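PDB 1YD7: 2-keto acid:ferredoxin oxidoreductase subunit alpha from Pyrococcus furiosus, which probably forms part of a ferredoxin-dependent oxidoreductase that converts 2-oxoglutarate and CoA to succinyl-CoA and carbon dioxide, passing electrons to ferredoxin. Local coordinates for residues 13-17 against 31-35; 23-27 against 188-192; 152-157 against 179-184; 36-42 against 88-93; 84-89 against 206-210. All coordinates share one frame; numbering follows the deposited sequence.

Contact 1 (13-17 against 31-35); sequences FPFPV and RAAIL
The N-terminal arm of the chain, an irregular run leading into strand 19-24, lies against helix 25-36 by setting Phe13 and Phe15 on Arg31 and on Ile34 and Leu35, three and four residues after Arg31 and so on the same side of the helix. Phe15 is central. With chi1 at 44° its CG stands between the backbone N and the carbonyl carbon, and the ring lies with one face against the extended Arg31 chain. Arg31 CG rests over the ring centre as a CH-pi contact, 3.7 Å from the centroid of Phe15 and only 7° off the normal. Farther out, the Arg31 guanidinium has Phe15 CB over one of its faces, its plane turned 23° from the ring. The rim of the same ring is met by aliphatic carbons: Phe15 CZ is 3.8 Å from Ile34 CG2, and Phe15 CE1 lies 4.1 Å from Leu35 CG. Phe13 shares Ile34 and Leu35. Leu35 CD2 sits over one face, displaced toward the rim and 4.1 Å from the centroid of Phe13, while Ile34 CG2 approaches the edge in plane, 3.9 Å from Phe13 CD1. Val17 adds its CG1, 4.2 Å from Leu35 CD2. Beyond the contact, Tyr59 meets the Phe15 ring edge-to-face. Arg31 suits its place because it is two-natured: its methylenes cover an aromatic face while its charged end makes salt bridges with Glu27 and Asp21. The join is therefore mainly apolar, and the two carboxylates probably balance the arginine's charge at the border of the hydrophobic cluster.

Contact 2 (23-27 against 188-192); sequences IQGDE and EVGHM
Gly25 and Gly190 meet almost backbone to backbone, their CA atoms 4.0 Å apart. Gly25 allows this approach, since its missing side chain leaves room for Val189 O; Gly190 leaves room for the Asp26 carboxylate. Around this point the first turn of helix 25-36 faces the last turn of helix 187-191. Asp26 N donates to Gly190 O at 3.1 Å, nearly straight at 166° and in the carbonyl plane, on a lone pair. Gly25 N makes a weak bond to Met192 O, 3.2 Å long, and Gly25 CA adds a CA-H...O contact of 3.3 Å to Val189 O. Gln24, at the N-cap position, contributes its side chain: the chain runs extended beyond CG and delivers NE2 to His191 O at 2.7 Å, with that oxygen lying close to the amide plane of the glutamine. Asp26 OD2 stands over one face of the His191 ring, 4.2 Å from CE1 of His191.

A second shell fixes these groups. Glu51 accepts from His191 NE2 through its carboxylate and donates its backbone N to Asp26 OD2, while Ala187 O takes His191 ND1. Upstream, Ile23 pairs with Glu194 in the antiparallel sheet.

Complementarity between the helix ends rests on one firm bond, Asp26 N to Gly190 O; the weak Gly25 N bond falls just past the helix, and Gln24 NE2 serves His191 O. The two helix ends should attract each other electrostatically, and acceptors at both ring nitrogens, with Asp26 close by, may favour a positively charged His191.

Contact 3 (152-157 against 179-184); sequences LIVLSP and TPVILL
Thr179 opens the contact, its CG2 meeting Ile153 CD1 at 3.9 Å, with the two side chains crossing at about a right angle. At Pro180 the ring nitrogen has no hydrogen to give, but its carbonyl is used: Pro180 O accepts from a water at 2.7 Å, and that water accepts from Ile153 N at 2.8 Å, bridging the two backbones before the direct bonds begin. Val181 holds CG1 anti to the backbone N (chi1 -178°), which places this methyl against both Ile153 CG2 and Leu155 CD1, the latter notably tight at 3.4 Å from Val181 CG1. Ile182 supplies two rungs of the parallel ladder. Its N reaches Ile153 O at 3.0 Å, and its O receives Leu155 N at 2.9 Å, nearly along the C=O axis. Its branched side chain packs on the other face of the sheet, with Ile182 CB 4.0 Å from Val154 CG2. Leu183 returns to the face of Val181, sending CD1 toward both Leu155 CB and the Pro157 ring. Leu184 closes the ladder with N to Leu155 O at 2.8 Å, and its side chain lies beside Val154 CG1 and Ser156 OG. Beta-branched and leucine residues suit such strands, filling both faces while their backbones stay extended. The strand directions differ by 25°, the usual twist of a parallel sheet. Together with helix 160-177 these strands form a beta-alpha-beta unit: the helix covers Leu155, Val181 and Leu183, strand 116-121 pairs with the far edge of 180-185, and 153-155 is the outermost strand at this end within the chain.

Contact 4 (36-42 against 88-93); sequences AGCRFYA and AKAMTA
Tyr41 and Met91 (selenomethionine) face each other on one side of two parallel strands, the aromatic ring meeting the selenoether chain obliquely. The anti placement of Tyr41 CG (chi1 178°) lays CD1 and CE1 along Met91 CG, while SE, brought round by a bend at chi3, lies in the ring plane at its edge, 5.1 Å from the centroid of Tyr41: a Met-aromatic contact. Phe40 turns to the opposite side, its CD2 4.0 Å from the small Ala90 CB. Lys89 stretches its extended chain beside Gly37 and brings NZ to Ala36 O at 2.7 Å, bonding to a carbonyl at the helix end, where Gly37 with positive phi makes a Schellman motif. At the far end Thr92 OG1 donates to Ala42 O at 2.7 Å. Arg39 N to Lys89 O at 3.2 Å comes just before the ladder, whose rungs are Met91 N to Phe40 O at 3.0 Å and Ala42 N to Met91 O at 3.1 Å. Helix 52-59 packs on Cys38 and Tyr41; helix 73-85 covers Phe40, Ala90 and Thr92 on the other face; and strands 66-69 and 116-121 flank the pair within the six-stranded sheet.

Contact 5 (84-89 against 206-210); sequences SWAGAK and IINRK
Arg209 reaches the end of helix 73-85 through two torsions: chi1 of 64° sets CG between the backbone N and carbonyl carbon, and a bend at chi3 (74°) swings the guanidinium toward Ser84 and Ala88. There its two terminal nitrogens grip two separate carbonyls. Arg209 NH1 donates to Ser84 O at 2.9 Å, the oxygen lying in the guanidinium plane. Arg209 NH2 donates to Ala88 O at 2.8 Å, coming in above the carbonyl plane. Ser84 O is doubly used, since Gly87 N reaches it at 2.7 Å from the face of its plane opposite to Arg209 NH1. Ser84 O belongs to a Schellman motif, and Ala88 follows its glycine: Gly87 takes the positive phi (108°) that turns the chain out of helix 73-85 and into strand 90-95. An arginine suits a carbonyl-rich helix end, which tends to be partly negative, and Arg209 NH2 also makes a salt bridge with Glu175. Ser84 OG is hydrogen-bonded to Pro115 O. Just before Arg209, the loop passes the ammonium end of Lys89, which is also bound to Ala36 O. Water links them, accepting from Lys89 NZ at 2.6 Å and donating to Ile207 O at 2.9 Å. Asn208 crosses the lysine at about a right angle, with OD1 3.1 Å from Lys89 NZ, and Ile206 CG2 lies on another flank. Asn172 holds the loop at Ile207 N.

Overall arrangement
Contact 1 closes first, a short loop folding the N-terminal arm onto helix 25-36. Contact 2 starts before that loop is complete, so the two cross, and it spans most of the modelled chain, joining the start of helix 25-36 to helix 187-191. Contacts 4 and 3 both lie within its span, in series: 36-42 against 88-93 pairs strands inside the parallel sheet, and 152-157 against 179-184 pairs strands at one end of it, centres about 14 Å apart. Contact 5 begins where contact 4 ends, sharing Ala88 and Lys89, encloses contact 3 and crosses contact 2, tying the C-terminal loop to the end of helix 73-85.

Contact 1 (13-17 against 31-35)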
# COMPACT_ATOMS: atom_id res chain seq x y z
N PHE A 13 3.49 15.32 8.87
CA PHE A 13 2.60 14.59 7.94
C PHE A 13 1.51 15.47 7.32
O PHE A 13 1.08 16.45 7.90
CB PHE A 13 2.01 13.33 8.61
CG PHE A 13 3.04 12.25 8.91
CD1 PHE A 13 3.35 11.28 7.97
CD2 PHE A 13 3.70 12.22 10.13
CE1 PHE A 13 4.28 10.27 8.26
CE2 PHE A 13 4.64 11.23 10.43
CZ PHE A 13 4.93 10.25 9.50
N PRO A 14 1.10 15.15 6.08
CA PRO A 14 0.16 15.99 5.33
C PRO A 14 -1.31 15.69 5.61
O PRO A 14 -2.18 16.30 5.01
CB PRO A 14 0.50 15.63 3.87
CG PRO A 14 0.95 14.21 3.96
CD PRO A 14 1.54 13.98 5.30
N PHE A 15 -1.56 14.76 6.52
CA PHE A 15 -2.89 14.43 6.97
C PHE A 15 -2.89 14.39 8.50
O PHE A 15 -1.82 14.23 9.10
CB PHE A 15 -3.37 13.09 6.42
CG PHE A 15 -2.34 12.00 6.48
CD1 PHE A 15 -2.13 11.28 7.65
CD2 PHE A 15 -1.60 11.68 5.35
CE1 PHE A 15 -1.17 10.27 7.70
CE2 PHE A 15 -0.64 10.66 5.38
CZ PHE A 15 -0.42 9.96 6.55
N PRO A 16 -4.07 14.55 9.13
CA PRO A 16 -4.15 14.51 10.59
C PRO A 16 -3.77 13.14 11.18
O PRO A 16 -4.20 12.09 10.67
CB PRO A 16 -5.63 14.85 10.88
CG PRO A 16 -6.14 15.50 9.65
CD PRO A 16 -5.38 14.84 8.53
N VAL A 17 -2.98 13.18 12.24
CA VAL A 17 -2.50 11.98 12.92
C VAL A 17 -2.66 12.18 14.44
O VAL A 17 -2.69 13.30 14.91
CB VAL A 17 -1.00 11.68 12.59
CG1 VAL A 17 -0.81 11.49 11.10
CG2 VAL A 17 -0.08 12.79 13.13
N ARG A 31 -2.87 6.45 4.20
CA ARG A 31 -2.32 6.97 5.44
C ARG A 31 -1.43 5.96 6.16
O ARG A 31 -0.39 6.33 6.71
CB ARG A 31 -3.44 7.40 6.38
CG ARG A 31 -4.17 8.60 5.89
CD ARG A 31 -5.07 9.22 6.99
NE ARG A 31 -5.98 10.22 6.41
CZ ARG A 31 -6.68 11.12 7.12
NH1 ARG A 31 -6.55 11.23 8.43
NH2 ARG A 31 -7.49 11.95 6.48
N ALA A 32 -1.88 4.71 6.20
CA ALA A 32 -1.11 3.62 6.80
C ALA A 32 0.23 3.39 6.08
O ALA A 32 1.27 3.25 6.71
CB ALA A 32 -1.92 2.33 6.79
N ALA A 33 0.17 3.34 4.75
CA ALA A 33 1.35 3.12 3.93
C ALA A 33 2.40 4.19 4.23
O ALA A 33 3.52 3.87 4.56
CB ALA A 33 0.98 3.10 2.47
N ILE A 34 1.97 5.45 4.23
CA ILE A 34 2.84 6.57 4.54
C ILE A 34 3.35 6.58 5.96
O ILE A 34 4.54 6.87 6.20
CB ILE A 34 2.13 7.89 4.19
CG1 ILE A 34 2.06 8.00 2.66
CG2 ILE A 34 2.83 9.05 4.80
CD1 ILE A 34 1.38 9.19 2.15
N LEU A 35 2.49 6.29 6.93
CA LEU A 35 2.94 6.21 8.31
C LEU A 35 3.93 5.05 8.48
O LEU A 35 4.81 5.13 9.33
CB LEU A 35 1.76 6.06 9.31
CG LEU A 35 0.98 7.36 9.62
CD1 LEU A 35 -0.43 7.02 10.09
CD2 LEU A 35 1.71 8.22 10.66

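Contact 2 (23-27 against 188-192)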
# COMPACT_ATOMS: atom_id res chain seq x y z
N ILE A 23 -13.03 8.35 7.66
CA ILE A 23 -12.33 8.23 6.37
C ILE A 23 -12.74 6.98 5.68
O ILE A 23 -13.32 6.11 6.29
CB ILE A 23 -10.79 8.24 6.54
CG1 ILE A 23 -10.31 7.07 7.40
CG2 ILE A 23 -10.32 9.54 7.16
CD1 ILE A 23 -8.83 6.99 7.54
N GLN A 24 -12.45 6.90 4.38
CA GLN A 24 -12.78 5.72 3.60
C GLN A 24 -11.59 4.75 3.58
O GLN A 24 -10.49 5.11 4.00
CB GLN A 24 -13.19 6.11 2.19
CG GLN A 24 -14.56 6.82 2.15
CD GLN A 24 -14.94 7.24 0.76
OE1 GLN A 24 -14.30 8.10 0.17
NE2 GLN A 24 -15.98 6.63 0.23
N GLY A 25 -11.86 3.53 3.12
CA GLY A 25 -10.91 2.44 3.15
C GLY A 25 -9.63 2.74 2.37
O GLY A 25 -8.54 2.46 2.87
N ASP A 26 -9.76 3.33 1.18
CA ASP A 26 -8.61 3.72 0.37
C ASP A 26 -7.69 4.74 1.04
O ASP A 26 -6.45 4.64 0.94
CB ASP A 26 -9.06 4.25 -0.99
CG ASP A 26 -9.51 3.16 -1.91
OD1 ASP A 26 -9.04 2.01 -1.71
OD2 ASP A 26 -10.34 3.43 -2.81
N GLU A 27 -8.31 5.70 1.72
CA GLU A 27 -7.62 6.74 2.47
C GLU A 27 -6.91 6.17 3.66
O GLU A 27 -5.87 6.66 4.06
CB GLU A 27 -8.63 7.80 2.94
CG GLU A 27 -8.04 8.94 3.79
CD GLU A 27 -7.15 9.92 3.00
OE1 GLU A 27 -7.20 9.95 1.74
OE2 GLU A 27 -6.43 10.70 3.67
N GLU A 188 -15.80 -2.04 -2.34
CA GLU A 188 -16.74 -1.90 -1.22
C GLU A 188 -15.98 -1.41 0.00
O GLU A 188 -16.30 -0.36 0.57
CB GLU A 188 -17.44 -3.23 -0.91
CG GLU A 188 -18.91 -3.09 -0.50
CD GLU A 188 -19.36 -4.09 0.58
OE1 GLU A 188 -18.95 -5.27 0.51
OE2 GLU A 188 -20.14 -3.70 1.48
N VAL A 189 -14.95 -2.16 0.39
CA VAL A 189 -14.08 -1.76 1.49
C VAL A 189 -13.44 -0.39 1.24
O VAL A 189 -13.37 0.44 2.14
CB VAL A 189 -12.99 -2.80 1.76
CG1 VAL A 189 -11.99 -2.29 2.76
CG2 VAL A 189 -13.62 -4.09 2.27
N GLY A 190 -12.99 -0.16 0.01
CA GLY A 190 -12.35 1.09 -0.33
C GLY A 190 -13.20 2.32 -0.13
O GLY A 190 -12.67 3.40 0.17
N HIS A 191 -14.52 2.17 -0.28
CA HIS A 191 -15.45 3.30 -0.20
C HIS A 191 -16.30 3.34 1.06
O HIS A 191 -16.97 4.34 1.29
CB HIS A 191 -16.31 3.37 -1.46
CG HIS A 191 -15.51 3.58 -2.70
ND1 HIS A 191 -14.90 2.54 -3.37
CD2 HIS A 191 -15.17 4.71 -3.37
CE1 HIS A 191 -14.24 3.02 -4.41
NE2 HIS A 191 -14.38 4.33 -4.42
N MSE A 192 -16.23 2.30 1.89
CA MSE A 192 -16.80 2.35 3.23
C MSE A 192 -16.17 3.49 3.96
O MSE A 192 -15.01 3.80 3.71
CB MSE A 192 -16.45 1.13 4.05
CG MSE A 192 -16.96 -0.14 3.53
SE MSE A 192 -16.70 -1.55 4.85
CE MSE A 192 -17.24 -2.94 3.64

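Contact 3 (152-157 against 179-184)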
# COMPACT_ATOMS: atom_id res chain seq x y z
N LEU A 152 1.99 -17.09 -1.14
CA LEU A 152 2.19 -15.69 -0.80
C LEU A 152 1.49 -15.38 0.51
O LEU A 152 0.48 -16.00 0.86
CB LEU A 152 1.65 -14.80 -1.91
CG LEU A 152 2.34 -14.97 -3.27
CD1 LEU A 152 1.48 -14.47 -4.39
CD2 LEU A 152 3.70 -14.25 -3.26
N ILE A 153 2.06 -14.42 1.23
CA ILE A 153 1.41 -13.83 2.37
C ILE A 153 0.35 -12.85 1.82
O ILE A 153 0.64 -12.03 0.96
CB ILE A 153 2.40 -13.09 3.27
CG1 ILE A 153 3.51 -14.03 3.78
CG2 ILE A 153 1.67 -12.44 4.41
CD1 ILE A 153 4.72 -13.31 4.44
N VAL A 154 -0.89 -12.99 2.31
CA VAL A 154 -2.03 -12.22 1.83
C VAL A 154 -2.87 -11.75 3.00
O VAL A 154 -3.22 -12.56 3.84
CB VAL A 154 -2.91 -13.05 0.89
CG1 VAL A 154 -4.08 -12.19 0.33
CG2 VAL A 154 -2.10 -13.62 -0.25
N LEU A 155 -3.17 -10.46 3.07
CA LEU A 155 -4.09 -9.90 4.05
C LEU A 155 -5.29 -9.32 3.29
O LEU A 155 -5.13 -8.63 2.27
CB LEU A 155 -3.43 -8.78 4.86
CG LEU A 155 -2.23 -9.11 5.77
CD1 LEU A 155 -0.98 -9.13 4.97
CD2 LEU A 155 -2.09 -8.09 6.90
N SER A 156 -6.48 -9.60 3.82
CA SER A 156 -7.77 -9.24 3.19
C SER A 156 -8.65 -8.47 4.18
O SER A 156 -9.39 -9.11 4.92
CB SER A 156 -8.51 -10.50 2.79
OG SER A 156 -8.06 -10.97 1.54
N PRO A 157 -8.54 -7.12 4.21
CA PRO A 157 -9.35 -6.34 5.14
C PRO A 157 -10.84 -6.30 4.71
O PRO A 157 -11.15 -6.33 3.52
CB PRO A 157 -8.73 -4.95 5.06
CG PRO A 157 -8.13 -4.86 3.70
CD PRO A 157 -7.69 -6.26 3.36
N THR A 179 10.00 -10.04 1.48
CA THR A 179 9.17 -10.76 0.55
C THR A 179 7.97 -9.90 0.11
O THR A 179 7.59 -8.97 0.81
CB THR A 179 8.75 -12.09 1.21
OG1 THR A 179 8.34 -13.02 0.21
CG2 THR A 179 7.61 -11.89 2.22
N PRO A 180 7.38 -10.22 -1.04
CA PRO A 180 6.14 -9.55 -1.42
C PRO A 180 4.97 -9.90 -0.48
O PRO A 180 4.81 -11.07 -0.09
CB PRO A 180 5.85 -10.09 -2.82
CG PRO A 180 7.06 -10.85 -3.26
CD PRO A 180 7.84 -11.19 -2.05
N VAL A 181 4.19 -8.90 -0.07
CA VAL A 181 2.94 -9.11 0.66
C VAL A 181 1.76 -8.48 -0.09
O VAL A 181 1.85 -7.35 -0.57
CB VAL A 181 3.04 -8.62 2.10
CG1 VAL A 181 1.74 -8.89 2.88
CG2 VAL A 181 4.20 -9.29 2.80
N ILE A 182 0.69 -9.25 -0.22
CA ILE A 182 -0.48 -8.85 -0.98
C ILE A 182 -1.55 -8.31 -0.03
O ILE A 182 -1.95 -9.00 0.89
CB ILE A 182 -1.07 -10.06 -1.76
CG1 ILE A 182 0.03 -10.78 -2.51
CG2 ILE A 182 -2.21 -9.62 -2.73
CD1 ILE A 182 0.75 -9.95 -3.49
N LEU A 183 -1.97 -7.07 -0.24
CA LEU A 183 -3.17 -6.53 0.44
C LEU A 183 -4.31 -6.67 -0.57
O LEU A 183 -4.30 -6.02 -1.60
CB LEU A 183 -2.99 -5.09 0.92
CG LEU A 183 -4.09 -4.61 1.89
CD1 LEU A 183 -3.83 -4.99 3.33
CD2 LEU A 183 -4.25 -3.11 1.78
N LEU A 184 -5.22 -7.59 -0.29
CA LEU A 184 -6.29 -7.94 -1.20
C LEU A 184 -7.55 -7.21 -0.72
O LEU A 184 -8.03 -7.49 0.37
CB LEU A 184 -6.49 -9.45 -1.21
CG LEU A 184 -7.66 -10.01 -2.03
CD1 LEU A 184 -7.56 -9.59 -3.49
CD2 LEU A 184 -7.71 -11.52 -1.92
O HOH W 1 4.67 -13.78 0.34

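Contact 4 (36-42 against 88-93)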
# COMPACT_ATOMS: atom_id res chain seq x y z
N ALA A 36 3.76 3.99 7.70
CA ALA A 36 4.65 2.83 7.75
C ALA A 36 6.02 3.08 7.09
O ALA A 36 6.92 2.27 7.25
CB ALA A 36 4.00 1.63 7.12
N GLY A 37 6.15 4.16 6.33
CA GLY A 37 7.44 4.60 5.75
C GLY A 37 7.53 4.39 4.26
O GLY A 37 8.60 4.53 3.70
N CYS A 38 6.43 4.03 3.61
CA CYS A 38 6.40 3.95 2.15
C CYS A 38 6.70 5.33 1.55
O CYS A 38 6.05 6.33 1.88
CB CYS A 38 5.05 3.48 1.66
SG CYS A 38 4.93 3.27 -0.11
N ARG A 39 7.70 5.36 0.66
CA ARG A 39 8.07 6.56 -0.07
C ARG A 39 8.13 6.34 -1.56
O ARG A 39 8.47 7.23 -2.29
CB ARG A 39 9.39 7.12 0.46
CG ARG A 39 9.29 7.61 1.89
CD ARG A 39 8.24 8.73 2.04
NE ARG A 39 8.14 9.26 3.41
CZ ARG A 39 7.37 8.77 4.38
NH1 ARG A 39 6.57 7.72 4.19
NH2 ARG A 39 7.37 9.35 5.56
N PHE A 40 7.71 5.17 -2.02
CA PHE A 40 7.65 4.95 -3.42
C PHE A 40 6.37 4.23 -3.78
O PHE A 40 6.10 3.16 -3.22
CB PHE A 40 8.85 4.09 -3.89
CG PHE A 40 8.88 3.89 -5.34
CD1 PHE A 40 9.61 4.76 -6.15
CD2 PHE A 40 8.13 2.89 -5.93
CE1 PHE A 40 9.61 4.60 -7.54
CE2 PHE A 40 8.10 2.74 -7.32
CZ PHE A 40 8.85 3.58 -8.12
N TYR A 41 5.64 4.77 -4.75
CA TYR A 41 4.38 4.17 -5.21
C TYR A 41 4.34 4.21 -6.73
O TYR A 41 4.61 5.25 -7.35
CB TYR A 41 3.16 4.94 -4.62
CG TYR A 41 1.79 4.42 -5.07
CD1 TYR A 41 1.08 3.53 -4.30
CD2 TYR A 41 1.23 4.83 -6.26
CE1 TYR A 41 -0.17 3.05 -4.69
CE2 TYR A 41 0.00 4.33 -6.68
CZ TYR A 41 -0.69 3.45 -5.88
OH TYR A 41 -1.93 2.99 -6.28
N ALA A 42 4.02 3.09 -7.35
CA ALA A 42 3.88 3.05 -8.80
C ALA A 42 2.53 2.44 -9.15
O ALA A 42 2.13 1.40 -8.60
CB ALA A 42 5.01 2.27 -9.44
N ALA A 88 14.20 1.54 -1.07
CA ALA A 88 12.93 2.19 -0.72
C ALA A 88 11.90 1.19 -0.15
O ALA A 88 11.92 -0.00 -0.49
CB ALA A 88 12.33 2.83 -1.99
N LYS A 89 10.99 1.68 0.69
CA LYS A 89 9.75 0.93 0.98
C LYS A 89 8.76 1.24 -0.12
O LYS A 89 8.36 2.39 -0.29
CB LYS A 89 9.16 1.31 2.31
CG LYS A 89 9.89 0.77 3.50
CD LYS A 89 8.94 0.82 4.74
CE LYS A 89 9.65 0.42 5.98
NZ LYS A 89 8.75 0.33 7.12
N ALA A 90 8.37 0.23 -0.89
CA ALA A 90 7.69 0.41 -2.16
C ALA A 90 6.38 -0.34 -2.19
O ALA A 90 6.23 -1.37 -1.51
CB ALA A 90 8.55 -0.09 -3.32
N MSE A 91 5.43 0.21 -2.95
CA MSE A 91 4.15 -0.42 -3.20
C MSE A 91 3.64 -0.12 -4.60
O MSE A 91 4.09 0.82 -5.26
CB MSE A 91 3.12 -0.06 -2.11
CG MSE A 91 2.25 1.14 -2.32
SE MSE A 91 0.64 1.33 -1.07
CE MSE A 91 0.24 -0.35 -0.51
N THR A 92 2.76 -0.98 -5.08
CA THR A 92 2.02 -0.74 -6.30
C THR A 92 0.58 -1.20 -6.05
O THR A 92 0.32 -1.91 -5.08
CB THR A 92 2.66 -1.47 -7.53
OG1 THR A 92 1.84 -1.27 -8.70
CG2 THR A 92 2.84 -2.98 -7.28
N ALA A 93 -0.34 -0.78 -6.92
CA ALA A 93 -1.76 -1.10 -6.81
C ALA A 93 -2.34 -1.50 -8.15
O ALA A 93 -2.13 -0.81 -9.13
CB ALA A 93 -2.55 0.06 -6.24

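Contact 5 (84-89 against 206-210)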
# COMPACT_ATOMS: atom_id res chain seq x y z
N SER A 84 12.64 -0.90 -4.54
CA SER A 84 12.90 -1.68 -3.30
C SER A 84 14.37 -2.13 -3.20
O SER A 84 15.04 -1.97 -2.17
CB SER A 84 12.02 -2.93 -3.22
OG SER A 84 12.35 -3.66 -2.04
N TRP A 85 14.87 -2.72 -4.27
CA TRP A 85 16.29 -3.12 -4.27
C TRP A 85 17.22 -1.94 -4.10
O TRP A 85 18.28 -2.05 -3.49
CB TRP A 85 16.61 -3.85 -5.55
CG TRP A 85 16.11 -5.23 -5.52
CD1 TRP A 85 15.09 -5.74 -6.24
CD2 TRP A 85 16.63 -6.31 -4.74
NE1 TRP A 85 14.94 -7.08 -5.96
CE2 TRP A 85 15.88 -7.45 -5.04
CE3 TRP A 85 17.69 -6.42 -3.82
CZ2 TRP A 85 16.13 -8.70 -4.45
CZ3 TRP A 85 17.93 -7.66 -3.22
CH2 TRP A 85 17.16 -8.77 -3.54
N ALA A 86 16.78 -0.79 -4.58
CA ALA A 86 17.53 0.42 -4.38
C ALA A 86 17.36 0.97 -2.97
O ALA A 86 17.96 1.98 -2.64
CB ALA A 86 17.13 1.46 -5.45
N GLY A 87 16.56 0.32 -2.11
CA GLY A 87 16.49 0.70 -0.69
C GLY A 87 15.20 1.40 -0.21
O GLY A 87 15.12 1.77 0.96
N ALA A 88 14.20 1.54 -1.07
CA ALA A 88 12.93 2.19 -0.72
C ALA A 88 11.90 1.19 -0.15
O ALA A 88 11.92 -0.00 -0.49
CB ALA A 88 12.33 2.83 -1.99
N LYS A 89 10.99 1.68 0.69
CA LYS A 89 9.75 0.93 0.98
C LYS A 89 8.76 1.24 -0.12
O LYS A 89 8.36 2.39 -0.29
CB LYS A 89 9.16 1.31 2.31
CG LYS A 89 9.89 0.77 3.50
CD LYS A 89 8.94 0.82 4.74
CE LYS A 89 9.65 0.42 5.98
NZ LYS A 89 8.75 0.33 7.12
N ILE A 206 6.99 -0.24 13.71
CA ILE A 206 7.47 -0.47 12.35
C ILE A 206 8.69 -1.40 12.35
O ILE A 206 9.65 -1.15 13.06
CB ILE A 206 7.84 0.87 11.66
CG1 ILE A 206 6.64 1.83 11.63
CG2 ILE A 206 8.34 0.63 10.25
CD1 ILE A 206 5.39 1.24 11.07
N ILE A 207 8.63 -2.48 11.57
CA ILE A 207 9.80 -3.30 11.30
C ILE A 207 10.47 -2.87 9.98
O ILE A 207 9.79 -2.69 8.96
CB ILE A 207 9.43 -4.79 11.16
CG1 ILE A 207 8.73 -5.30 12.42
CG2 ILE A 207 10.70 -5.65 10.90
CD1 ILE A 207 8.28 -6.75 12.30
N ASN A 208 11.79 -2.72 10.00
CA ASN A 208 12.58 -2.43 8.79
C ASN A 208 13.49 -3.61 8.41
O ASN A 208 13.93 -4.36 9.27
CB ASN A 208 13.37 -1.15 8.99
CG ASN A 208 12.46 0.06 9.07
OD1 ASN A 208 11.61 0.27 8.19
ND2 ASN A 208 12.61 0.85 10.14
N ARG A 209 13.68 -3.82 7.11
CA ARG A 209 14.43 -5.00 6.61
C ARG A 209 15.86 -5.08 7.21
O ARG A 209 16.51 -4.05 7.48
CB ARG A 209 14.56 -4.96 5.09
CG ARG A 209 15.39 -3.73 4.59
CD ARG A 209 15.25 -3.55 3.09
NE ARG A 209 13.93 -3.00 2.76
CZ ARG A 209 13.57 -2.56 1.57
NH1 ARG A 209 14.43 -2.57 0.56
NH2 ARG A 209 12.35 -2.07 1.39
N LYS A 210 16.33 -6.31 7.41
CA LYS A 210 17.67 -6.55 7.95
C LYS A 210 18.72 -6.18 6.91
O LYS A 210 18.68 -6.72 5.80
CB LYS A 210 17.84 -8.01 8.37
O HOH W 2 7.39 -1.83 7.56